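Long-range contact in excinuclease ABC, subunit A. (Deinococcus radiodurans, PDB 2VF7), which binds DNA, zinc and ATP as a UvrA-family ABC ATPase, and probably takes part in recognising damaged DNA for excision repair: residues 16-26 and 46-57. The protein carries 1 engineered substitution. Residues are numbered along the deposited sequence; the frame is centred on the assembly and turned at random.
Sequences VQVRGARQHNL and GSGKSSLAFGTL. With ADP (adenosine-5'-diphosphate), chain E.
H24 and S51 meet directly beside the bound ADP, where the turn 23-26 lies against the start of the P-loop (Walker A) helix of this ABC-type nucleotide-binding site. The imidazole edge does the touching: ND1 of H24 donates to OG of S51 across a very short 2.5 Å. That hydroxyl in turn donates to O2A of the ADP α-phosphate, at 2.8 Å from OG. The ring is sandwiched, with CG of Q23 over the centre of one face and C4 of the adenine, 3.6 Å above the plane, offset toward the rim of the other. Around the phosphates, the backbone N of G46 reaches O2B, while NZ of K49 grips O1B at 2.6 Å.

N25 packs against the ribose and ties the turn to the P-loop. With its CG tucked between the backbone N and carbonyl carbon (chi1 68°), the amide lies along the ribose side: ND2 donates chiefly to O of G458 and only weakly to O of S47, while the buried OD1 sits 3.0 Å from C5' of ADP without a hydrogen-bond partner. With an alanine in its place both amide bonds go, and the turn is likely to be less firmly tied to the P-loop. G48, at the helix N-cap, could not carry a CB without striking CD1 of L26.

Behind this first shell, L26 rests CD2 against CB of S51 and OG1 of T56. The type II' turn from Q23 to L26 presents the side chains of Q23, H24, N25 and L26, and OE1 of Q23 is held by the backbone N of D84. Farther back, V16 and V18 on strand 15-21 cover L57, whose CD2 lies 3.8 Å from CG2 of V18. A single water links the two segments, bonded to N of Q23 and 2.5 Å from OG1 of T56.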
ATOM      1  N   VAL A  16      -2.193  20.837 -19.718  1.00 55.91           N
ATOM      2  CA  VAL A  16      -1.490  20.678 -18.446  1.00 55.05           C
ATOM      3  C   VAL A  16      -0.494  21.846 -18.391  1.00 54.99           C
ATOM      4  O   VAL A  16       0.160  22.151 -19.378  1.00 54.89           O
ATOM      5  CB  VAL A  16      -0.740  19.307 -18.365  1.00 55.00           C
ATOM      6  CG1 VAL A  16      -0.084  19.099 -17.001  1.00 53.12           C
ATOM      7  CG2 VAL A  16      -1.676  18.108 -18.737  1.00 54.11           C
ATOM      8  N   GLN A  17      -0.425  22.544 -17.268  1.00 54.90           N
ATOM      9  CA  GLN A  17       0.456  23.700 -17.161  1.00 54.58           C
ATOM     10  C   GLN A  17       1.478  23.470 -16.056  1.00 53.89           C
ATOM     11  O   GLN A  17       1.118  23.174 -14.919  1.00 53.78           O
ATOM     12  CB  GLN A  17      -0.338  24.989 -16.936  1.00 54.68           C
ATOM     13  CG  GLN A  17       0.532  26.268 -16.903  1.00 56.88           C
ATOM     14  CD  GLN A  17       1.283  26.534 -18.224  1.00 59.39           C
ATOM     15  OE1 GLN A  17       0.661  26.698 -19.277  1.00 60.41           O
ATOM     16  NE2 GLN A  17       2.622  26.597 -18.159  1.00 59.14           N
ATOM     17  N   VAL A  18       2.751  23.601 -16.418  1.00 53.52           N
ATOM     18  CA  VAL A  18       3.874  23.314 -15.535  1.00 53.08           C
ATOM     19  C   VAL A  18       4.689  24.581 -15.332  1.00 53.21           C
ATOM     20  O   VAL A  18       5.050  25.271 -16.300  1.00 53.60           O
ATOM     21  CB  VAL A  18       4.770  22.214 -16.136  1.00 53.27           C
ATOM     22  CG1 VAL A  18       6.127  22.104 -15.406  1.00 53.36           C
ATOM     23  CG2 VAL A  18       4.033  20.872 -16.169  1.00 52.38           C
ATOM     24  N   ARG A  19       4.970  24.877 -14.072  1.00 52.65           N
ATOM     25  CA  ARG A  19       5.710  26.064 -13.702  1.00 52.84           C
ATOM     26  C   ARG A  19       6.789  25.778 -12.656  1.00 52.47           C
ATOM     27  O   ARG A  19       6.529  25.096 -11.662  1.00 52.61           O
ATOM     28  CB  ARG A  19       4.738  27.093 -13.147  1.00 53.25           C
ATOM     29  CG  ARG A  19       5.363  28.421 -12.831  1.00 53.79           C
ATOM     30  CD  ARG A  19       4.284  29.435 -12.505  1.00 55.68           C
ATOM     31  NE  ARG A  19       3.603  29.197 -11.229  1.00 55.04           N
ATOM     32  CZ  ARG A  19       4.138  29.467 -10.039  1.00 56.32           C
ATOM     33  NH1 ARG A  19       5.381  29.940  -9.959  1.00 56.49           N
ATOM     34  NH2 ARG A  19       3.447  29.241  -8.930  1.00 54.85           N
ATOM     35  N   GLY A  20       7.990  26.313 -12.882  1.00 51.91           N
ATOM     36  CA  GLY A  20       9.070  26.235 -11.894  1.00 51.30           C
ATOM     37  C   GLY A  20       9.669  24.853 -11.693  1.00 50.88           C
ATOM     38  O   GLY A  20      10.074  24.504 -10.599  1.00 50.25           O
ATOM     39  N   ALA A  21       9.735  24.070 -12.761  1.00 51.14           N
ATOM     40  CA  ALA A  21      10.286  22.714 -12.684  1.00 51.36           C
ATOM     41  C   ALA A  21      11.810  22.769 -12.703  1.00 51.33           C
ATOM     42  O   ALA A  21      12.410  23.193 -13.692  1.00 51.18           O
ATOM     43  CB  ALA A  21       9.745  21.852 -13.851  1.00 51.25           C
ATOM     44  N   ARG A  22      12.439  22.377 -11.599  1.00 51.70           N
ATOM     45  CA  ARG A  22      13.897  22.311 -11.575  1.00 52.14           C
ATOM     46  C   ARG A  22      14.483  20.960 -11.085  1.00 52.01           C
ATOM     47  O   ARG A  22      15.518  20.913 -10.433  1.00 52.03           O
ATOM     48  CB  ARG A  22      14.491  23.550 -10.867  1.00 52.49           C
ATOM     49  CG  ARG A  22      14.156  23.648  -9.415  1.00 53.05           C
ATOM     50  CD  ARG A  22      14.037  25.064  -8.876  1.00 52.89           C
ATOM     51  NE  ARG A  22      13.062  24.991  -7.795  1.00 54.93           N
ATOM     52  CZ  ARG A  22      11.871  25.573  -7.804  1.00 57.15           C
ATOM     53  NH1 ARG A  22      11.524  26.372  -8.801  1.00 58.37           N
ATOM     54  NH2 ARG A  22      11.042  25.388  -6.784  1.00 58.49           N
ATOM     55  N   GLN A  23      13.829  19.862 -11.470  1.00 51.84           N
ATOM     56  CA  GLN A  23      14.267  18.511 -11.140  1.00 51.58           C
ATOM     57  C   GLN A  23      15.538  18.191 -11.882  1.00 51.17           C
ATOM     58  O   GLN A  23      15.602  18.368 -13.076  1.00 51.57           O
ATOM     59  CB  GLN A  23      13.185  17.498 -11.514  1.00 52.34           C
ATOM     60  CG  GLN A  23      13.436  16.083 -11.019  1.00 53.06           C
ATOM     61  CD  GLN A  23      13.213  15.971  -9.545  1.00 55.35           C
ATOM     62  OE1 GLN A  23      12.600  16.848  -8.934  1.00 56.79           O
ATOM     63  NE2 GLN A  23      13.725  14.902  -8.946  1.00 55.68           N
ATOM     64  N   HIS A  24      16.547  17.714 -11.161  1.00 51.44           N
ATOM     65  CA  HIS A  24      17.901  17.517 -11.696  1.00 50.61           C
ATOM     66  C   HIS A  24      18.386  18.740 -12.473  1.00 51.29           C
ATOM     67  O   HIS A  24      18.594  19.824 -11.879  1.00 52.36           O
ATOM     68  CB  HIS A  24      18.007  16.230 -12.508  1.00 50.43           C
ATOM     69  CG  HIS A  24      17.287  15.080 -11.889  1.00 49.12           C
ATOM     70  ND1 HIS A  24      16.497  14.220 -12.617  1.00 50.38           N
ATOM     71  CD2 HIS A  24      17.213  14.667 -10.601  1.00 45.54           C
ATOM     72  CE1 HIS A  24      15.962  13.322 -11.802  1.00 51.14           C
ATOM     73  NE2 HIS A  24      16.386  13.571 -10.574  1.00 48.27           N
ATOM     74  N   ASN A  25      18.557  18.606 -13.778  1.00 50.85           N
ATOM     75  CA  ASN A  25      19.145  19.701 -14.526  1.00 51.31           C
ATOM     76  C   ASN A  25      18.111  20.624 -15.185  1.00 51.47           C
ATOM     77  O   ASN A  25      18.461  21.488 -15.970  1.00 51.81           O
ATOM     78  CB  ASN A  25      20.164  19.174 -15.534  1.00 50.67           C
ATOM     79  CG  ASN A  25      19.526  18.388 -16.646  1.00 51.24           C
ATOM     80  OD1 ASN A  25      18.612  17.588 -16.416  1.00 51.17           O
ATOM     81  ND2 ASN A  25      20.006  18.604 -17.869  1.00 50.89           N
ATOM     82  N   LEU A  26      16.837  20.451 -14.864  1.00 51.88           N
ATOM     83  CA  LEU A  26      15.826  21.336 -15.418  1.00 52.19           C
ATOM     84  C   LEU A  26      16.138  22.743 -14.901  1.00 52.65           C
ATOM     85  O   LEU A  26      16.548  22.911 -13.752  1.00 52.64           O
ATOM     86  CB  LEU A  26      14.427  20.857 -15.029  1.00 52.12           C
ATOM     87  CG  LEU A  26      13.676  19.790 -15.848  1.00 51.73           C
ATOM     88  CD1 LEU A  26      14.496  19.061 -16.893  1.00 52.93           C
ATOM     89  CD2 LEU A  26      12.987  18.800 -14.951  1.00 50.90           C
ATOM     90  N   GLY A  46      20.497  12.857 -21.808  1.00 52.24           N
ATOM     91  CA  GLY A  46      21.044  13.672 -20.743  1.00 51.44           C
ATOM     92  C   GLY A  46      20.516  15.082 -20.775  1.00 51.07           C
ATOM     93  O   GLY A  46      20.840  15.865 -19.894  1.00 50.69           O
ATOM     94  N   SER A  47      19.696  15.406 -21.777  1.00 50.80           N
ATOM     95  CA  SER A  47      19.115  16.754 -21.893  1.00 50.97           C
ATOM     96  C   SER A  47      18.069  17.101 -20.815  1.00 50.96           C
ATOM     97  O   SER A  47      17.911  18.273 -20.466  1.00 51.48           O
ATOM     98  CB  SER A  47      18.538  17.005 -23.306  1.00 51.07           C
ATOM     99  OG  SER A  47      17.194  16.559 -23.423  1.00 50.72           O
ATOM    100  N   GLY A  48      17.350  16.097 -20.308  1.00 51.40           N
ATOM    101  CA  GLY A  48      16.354  16.283 -19.228  1.00 51.12           C
ATOM    102  C   GLY A  48      14.952  15.784 -19.581  1.00 51.67           C
ATOM    103  O   GLY A  48      13.977  16.117 -18.898  1.00 52.00           O
ATOM    104  N   LYS A  49      14.840  14.983 -20.635  1.00 51.57           N
ATOM    105  CA  LYS A  49      13.536  14.461 -21.106  1.00 51.71           C
ATOM    106  C   LYS A  49      12.802  13.626 -20.044  1.00 52.27           C
ATOM    107  O   LYS A  49      11.587  13.779 -19.850  1.00 52.66           O
ATOM    108  CB  LYS A  49      13.719  13.578 -22.333  1.00 51.84           C
ATOM    109  CG  LYS A  49      14.392  14.194 -23.538  1.00 49.26           C
ATOM    110  CD  LYS A  49      14.137  13.281 -24.748  1.00 51.16           C
ATOM    111  CE  LYS A  49      14.941  11.998 -24.706  1.00 48.16           C
ATOM    112  NZ  LYS A  49      16.393  12.344 -24.510  1.00 51.11           N
ATOM    113  N   SER A  50      13.535  12.733 -19.376  1.00 52.10           N
ATOM    114  CA  SER A  50      12.980  11.913 -18.305  1.00 52.02           C
ATOM    115  C   SER A  50      12.784  12.673 -17.034  1.00 51.58           C
ATOM    116  O   SER A  50      11.766  12.490 -16.383  1.00 52.56           O
ATOM    117  CB  SER A  50      13.855  10.708 -18.023  1.00 52.30           C
ATOM    118  OG  SER A  50      13.664   9.756 -19.054  1.00 56.25           O
ATOM    119  N   SER A  51      13.749  13.508 -16.645  1.00 51.31           N
ATOM    120  CA  SER A  51      13.553  14.374 -15.477  1.00 50.85           C
ATOM    121  C   SER A  51      12.203  15.120 -15.537  1.00 50.41           C
ATOM    122  O   SER A  51      11.606  15.383 -14.508  1.00 51.03           O
ATOM    123  CB  SER A  51      14.701  15.366 -15.328  1.00 50.90           C
ATOM    124  OG  SER A  51      15.903  14.714 -14.974  1.00 49.60           O
ATOM    125  N   LEU A  52      11.732  15.417 -16.749  1.00 50.32           N
ATOM    126  CA  LEU A  52      10.438  16.083 -17.012  1.00 50.09           C
ATOM    127  C   LEU A  52       9.234  15.120 -17.064  1.00 50.53           C
ATOM    128  O   LEU A  52       8.355  15.183 -16.198  1.00 50.96           O
ATOM    129  CB  LEU A  52      10.517  16.938 -18.280  1.00 50.02           C
ATOM    130  CG  LEU A  52       9.374  17.906 -18.616  1.00 49.98           C
ATOM    131  CD1 LEU A  52       8.967  18.764 -17.437  1.00 46.31           C
ATOM    132  CD2 LEU A  52       9.782  18.771 -19.783  1.00 48.29           C
ATOM    133  N   ALA A  53       9.203  14.213 -18.039  1.00 50.57           N
ATOM    134  CA  ALA A  53       8.057  13.297 -18.172  1.00 50.96           C
ATOM    135  C   ALA A  53       7.878  12.383 -16.970  1.00 51.34           C
ATOM    136  O   ALA A  53       6.758  12.169 -16.525  1.00 52.96           O
ATOM    137  CB  ALA A  53       8.125  12.475 -19.491  1.00 50.50           C
ATOM    138  N   PHE A  54       8.969  11.835 -16.442  1.00 51.41           N
ATOM    139  CA  PHE A  54       8.872  10.902 -15.318  1.00 51.03           C
ATOM    140  C   PHE A  54       9.167  11.541 -13.987  1.00 51.22           C
ATOM    141  O   PHE A  54       8.409  11.357 -13.041  1.00 52.09           O
ATOM    142  CB  PHE A  54       9.814   9.696 -15.509  1.00 50.87           C
ATOM    143  CG  PHE A  54       9.347   8.718 -16.547  1.00 50.89           C
ATOM    144  CD1 PHE A  54       9.660   8.900 -17.887  1.00 48.91           C
ATOM    145  CD2 PHE A  54       8.583   7.610 -16.188  1.00 50.88           C
ATOM    146  CE1 PHE A  54       9.220   7.999 -18.845  1.00 48.66           C
ATOM    147  CE2 PHE A  54       8.139   6.699 -17.169  1.00 48.25           C
ATOM    148  CZ  PHE A  54       8.463   6.897 -18.468  1.00 48.96           C
ATOM    149  N   GLY A  55      10.298  12.245 -13.899  1.00 51.21           N
ATOM    150  CA  GLY A  55      10.782  12.819 -12.647  1.00 51.55           C
ATOM    151  C   GLY A  55       9.871  13.890 -12.077  1.00 51.81           C
ATOM    152  O   GLY A  55       9.811  14.098 -10.848  1.00 51.91           O
ATOM    153  N   THR A  56       9.143  14.551 -12.974  1.00 51.53           N
ATOM    154  CA  THR A  56       8.295  15.688 -12.618  1.00 51.60           C
ATOM    155  C   THR A  56       6.809  15.364 -12.819  1.00 51.50           C
ATOM    156  O   THR A  56       6.042  15.350 -11.853  1.00 51.50           O
ATOM    157  CB  THR A  56       8.715  16.945 -13.417  1.00 51.40           C
ATOM    158  OG1 THR A  56      10.059  17.287 -13.071  1.00 51.89           O
ATOM    159  CG2 THR A  56       7.826  18.125 -13.103  1.00 50.66           C
ATOM    160  N   LEU A  57       6.418  15.074 -14.059  1.00 51.82           N
ATOM    161  CA  LEU A  57       4.984  14.927 -14.403  1.00 52.02           C
ATOM    162  C   LEU A  57       4.364  13.679 -13.800  1.00 52.89           C
ATOM    163  O   LEU A  57       3.439  13.779 -12.991  1.00 53.21           O
ATOM    164  CB  LEU A  57       4.750  15.016 -15.922  1.00 51.02           C
ATOM    165  CG  LEU A  57       4.728  16.428 -16.525  1.00 49.78           C
ATOM    166  CD1 LEU A  57       4.929  16.426 -18.028  1.00 47.76           C
ATOM    167  CD2 LEU A  57       3.419  17.104 -16.228  1.00 48.82           C
TER
HETATM  168  PB  ADP E 902      17.207  12.220 -20.801  1.00 43.47           P
HETATM  169  O1B ADP E 902      17.064  13.038 -22.051  1.00 47.23           O
HETATM  170  O2B ADP E 902      18.396  11.305 -20.810  1.00 45.01           O
HETATM  171  O3B ADP E 902      15.921  11.502 -20.433  1.00 46.30           O
HETATM  172  PA  ADP E 902      17.745  12.754 -18.109  1.00 39.89           P
HETATM  173  O1A ADP E 902      17.985  11.243 -18.114  1.00 37.11           O
HETATM  174  O2A ADP E 902      16.680  13.313 -17.225  1.00 42.67           O
HETATM  175  O3A ADP E 902      17.503  13.273 -19.608  1.00 40.97           O
HETATM  176  O5' ADP E 902      19.120  13.424 -17.612  1.00 41.35           O
HETATM  177  C5' ADP E 902      19.239  14.739 -17.060  1.00 39.25           C
HETATM  178  C4' ADP E 902      20.018  14.643 -15.759  1.00 39.34           C
HETATM  179  O4' ADP E 902      19.201  13.968 -14.794  1.00 39.71           O
HETATM  180  C3' ADP E 902      21.322  13.849 -15.836  1.00 39.63           C
HETATM  181  O3' ADP E 902      22.360  14.487 -15.050  1.00 36.89           O
HETATM  182  C2' ADP E 902      20.919  12.505 -15.246  1.00 39.03           C
HETATM  183  O2' ADP E 902      22.014  11.751 -14.734  1.00 39.62           O
HETATM  184  C1' ADP E 902      19.922  12.911 -14.168  1.00 39.55           C
HETATM  185  N9  ADP E 902      18.965  11.845 -13.813  1.00 39.48           N
HETATM  186  C8  ADP E 902      18.071  11.285 -14.656  1.00 39.84           C
HETATM  187  N7  ADP E 902      17.332  10.328 -14.064  1.00 37.04           N
HETATM  188  C5  ADP E 902      17.761  10.281 -12.787  1.00 38.64           C
HETATM  189  C6  ADP E 902      17.374   9.510 -11.594  1.00 38.51           C
HETATM  190  N6  ADP E 902      16.397   8.569 -11.675  1.00 40.16           N
HETATM  191  N1  ADP E 902      18.040   9.758 -10.453  1.00 40.37           N
HETATM  192  C2  ADP E 902      19.019  10.687 -10.359  1.00 39.14           C
HETATM  193  N3  ADP E 902      19.412  11.433 -11.399  1.00 40.30           N
HETATM  194  C4  ADP E 902      18.823  11.282 -12.620  1.00 39.63           C
HETATM  195  O   HOH W   1      10.732  19.360 -11.775  1.00 51.16           O